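Long-range contact in hypothetical protein TT1465 (Thermus thermophilus, PDB 1WEK), which is of unknown function but belongs to the SLOG clan, with a Rossmann-like fold around a parallel beta sheet: residues 167-172 / 199-204. Sequence-based numbering, arbitrary orientation.
Sequences LLDRGY and LTDEPE
Leu199 pairs with Leu167 in the last beta-alpha-beta unit of the Rossmann-like fold, where strand 198-200 adds to strand 165-168 as the outermost strand on this side of the chain's parallel sheet. Both leucines lie on the sheet face covered by helix 170-185, where each touches Trp173. The carbonyl of Leu199 sits under one face of the Arg170 guanidinium. Its O is 2.9 Å from Arg170 NH2, but the angle is too poor for a hydrogen bond, so this is a polar contact over a flat group. The Arg170 chain bends at chi3 (125°), which turns NE out of the line of the earlier carbons.

Thr200 makes both backbone-to-backbone bonds between 167-172 and 199-204; Leu167 has a further one with Arg198. Its N donates to Leu167 O at 2.9 Å in an almost straight bond (173°). Its O accepts from Asp169 N at 2.8 Å, with the donor tilted from the carbonyl plane. On the other face of the sheet, Thr200 and Leu168 lie side by side and point the same way. There, Thr200 CG2 meets Leu168 CD2 at 3.6 Å. Thr200 OG1 is turned elsewhere: it accepts from Glu202 N in an ST turn and is hydrogen-bonded to Glu205.

Asp201 reaches back to the start of helix 170-185. Its CG is anti to its own carbonyl carbon (chi1 -80°). The carboxylate passes beside Arg170 CG, nearly perpendicular to the guanidinium plane, and its charged atoms do not pair with that group. Two donors grip Asp201 OD1: Arg170 N at 2.8 Å, on the syn side, and a water at 2.9 Å that also accepts from Gly171 N. Pro203, at the start of helix 203-211, adds its N near Leu168 CD2 at 4.1 Å.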
loop_
_atom_site.group_PDB
_atom_site.type_symbol
_atom_site.label_atom_id
_atom_site.label_comp_id
_atom_site.label_asym_id
_atom_site.label_seq_id
_atom_site.Cartn_x
_atom_site.Cartn_y
_atom_site.Cartn_z
ATOM N N LEU A 167 11.232 -32.039 21.604
ATOM C CA LEU A 167 9.919 -32.607 21.886
ATOM C C LEU A 167 10.040 -33.120 23.305
ATOM O O LEU A 167 10.839 -34.014 23.579
ATOM C CB LEU A 167 9.596 -33.786 20.972
ATOM C CG LEU A 167 9.755 -33.647 19.460
ATOM C CD1 LEU A 167 8.993 -34.776 18.816
ATOM C CD2 LEU A 167 9.219 -32.297 18.956
ATOM N N LEU A 168 9.271 -32.541 24.214
ATOM C CA LEU A 168 9.311 -32.973 25.596
ATOM C C LEU A 168 8.301 -34.065 25.877
ATOM O O LEU A 168 7.138 -33.977 25.466
ATOM C CB LEU A 168 9.073 -31.789 26.537
ATOM C CG LEU A 168 10.339 -31.022 26.917
ATOM C CD1 LEU A 168 9.979 -29.771 27.718
ATOM C CD2 LEU A 168 11.249 -31.952 27.724
ATOM N N ASP A 169 8.768 -35.085 26.596
ATOM C CA ASP A 169 7.982 -36.248 27.004
ATOM C C ASP A 169 8.006 -37.341 25.933
ATOM O O ASP A 169 7.099 -37.444 25.109
ATOM C CB ASP A 169 6.538 -35.857 27.325
ATOM C CG ASP A 169 5.760 -37.007 27.928
ATOM O OD1 ASP A 169 6.009 -38.172 27.511
ATOM O OD2 ASP A 169 4.902 -36.757 28.812
ATOM N N ARG A 170 9.048 -38.163 25.983
ATOM C CA ARG A 170 9.279 -39.259 25.040
ATOM C C ARG A 170 8.109 -40.187 24.758
ATOM O O ARG A 170 7.776 -40.431 23.602
ATOM C CB ARG A 170 10.447 -40.119 25.525
ATOM C CG ARG A 170 11.767 -39.385 25.680
ATOM C CD ARG A 170 12.880 -40.393 25.947
ATOM N NE ARG A 170 13.965 -40.254 24.983
ATOM C CZ ARG A 170 15.013 -39.457 25.150
ATOM N NH1 ARG A 170 15.129 -38.723 26.258
ATOM N NH2 ARG A 170 15.931 -39.374 24.198
ATOM N N GLY A 171 7.515 -40.725 25.820
ATOM C CA GLY A 171 6.403 -41.643 25.673
ATOM C C GLY A 171 5.202 -41.049 24.967
ATOM O O GLY A 171 4.422 -41.762 24.338
ATOM N N TYR A 172 5.051 -39.736 25.058
ATOM C CA TYR A 172 3.922 -39.072 24.428
ATOM C C TYR A 172 4.084 -38.982 22.908
ATOM O O TYR A 172 3.132 -39.210 22.159
ATOM C CB TYR A 172 3.752 -37.672 25.008
ATOM C CG TYR A 172 2.440 -37.024 24.644
ATOM C CD1 TYR A 172 1.327 -37.158 25.463
ATOM C CD2 TYR A 172 2.310 -36.280 23.469
ATOM C CE1 TYR A 172 0.115 -36.560 25.127
ATOM C CE2 TYR A 172 1.110 -35.683 23.124
ATOM C CZ TYR A 172 0.015 -35.821 23.958
ATOM O OH TYR A 172 -1.165 -35.191 23.641
ATOM N N LEU A 199 14.274 -35.610 21.040
ATOM C CA LEU A 199 13.227 -36.049 21.944
ATOM C C LEU A 199 13.816 -36.145 23.348
ATOM O O LEU A 199 14.851 -36.764 23.544
ATOM C CB LEU A 199 12.699 -37.404 21.463
ATOM C CG LEU A 199 11.268 -37.818 21.803
ATOM C CD1 LEU A 199 10.375 -36.618 21.918
ATOM C CD2 LEU A 199 10.762 -38.742 20.720
ATOM N N THR A 200 13.179 -35.519 24.328
ATOM C CA THR A 200 13.719 -35.569 25.685
ATOM C C THR A 200 12.667 -35.459 26.774
ATOM O O THR A 200 11.576 -34.931 26.549
ATOM C CB THR A 200 14.763 -34.455 25.916
ATOM O OG1 THR A 200 15.382 -34.642 27.193
ATOM C CG2 THR A 200 14.101 -33.076 25.905
ATOM N N ASP A 201 13.005 -35.966 27.960
ATOM C CA ASP A 201 12.111 -35.918 29.118
ATOM C C ASP A 201 12.532 -34.830 30.108
ATOM O O ASP A 201 11.777 -34.496 31.029
ATOM C CB ASP A 201 12.110 -37.258 29.867
ATOM C CG ASP A 201 11.225 -38.306 29.211
ATOM O OD1 ASP A 201 10.264 -37.938 28.516
ATOM O OD2 ASP A 201 11.476 -39.504 29.409
ATOM N N GLU A 202 13.725 -34.273 29.910
ATOM C CA GLU A 202 14.265 -33.274 30.831
ATOM C C GLU A 202 14.253 -31.819 30.364
ATOM O O GLU A 202 14.907 -31.458 29.390
ATOM C CB GLU A 202 15.692 -33.683 31.188
ATOM C CG GLU A 202 15.809 -35.164 31.535
ATOM C CD GLU A 202 17.204 -35.715 31.288
ATOM O OE1 GLU A 202 17.437 -36.910 31.587
ATOM O OE2 GLU A 202 18.062 -34.956 30.788
ATOM N N PRO A 203 13.502 -30.961 31.063
ATOM C CA PRO A 203 13.461 -29.555 30.666
ATOM C C PRO A 203 14.857 -28.945 30.734
ATOM O O PRO A 203 15.194 -28.061 29.948
ATOM C CB PRO A 203 12.512 -28.938 31.691
ATOM C CG PRO A 203 11.573 -30.071 31.997
ATOM C CD PRO A 203 12.516 -31.242 32.123
ATOM N N GLU A 204 15.663 -29.431 31.682
ATOM C CA GLU A 204 17.018 -28.928 31.884
ATOM C C GLU A 204 17.879 -29.133 30.656
ATOM O O GLU A 204 18.742 -28.308 30.348
ATOM C CB GLU A 204 17.687 -29.624 33.074
ATOM C CG GLU A 204 17.853 -31.132 32.902
ATOM C CD GLU A 204 16.796 -31.934 33.635
ATOM O OE1 GLU A 204 15.604 -31.529 33.637
ATOM O OE2 GLU A 204 17.161 -32.986 34.204
HETATM O O HOH W 1 8.640 -40.319 28.465
#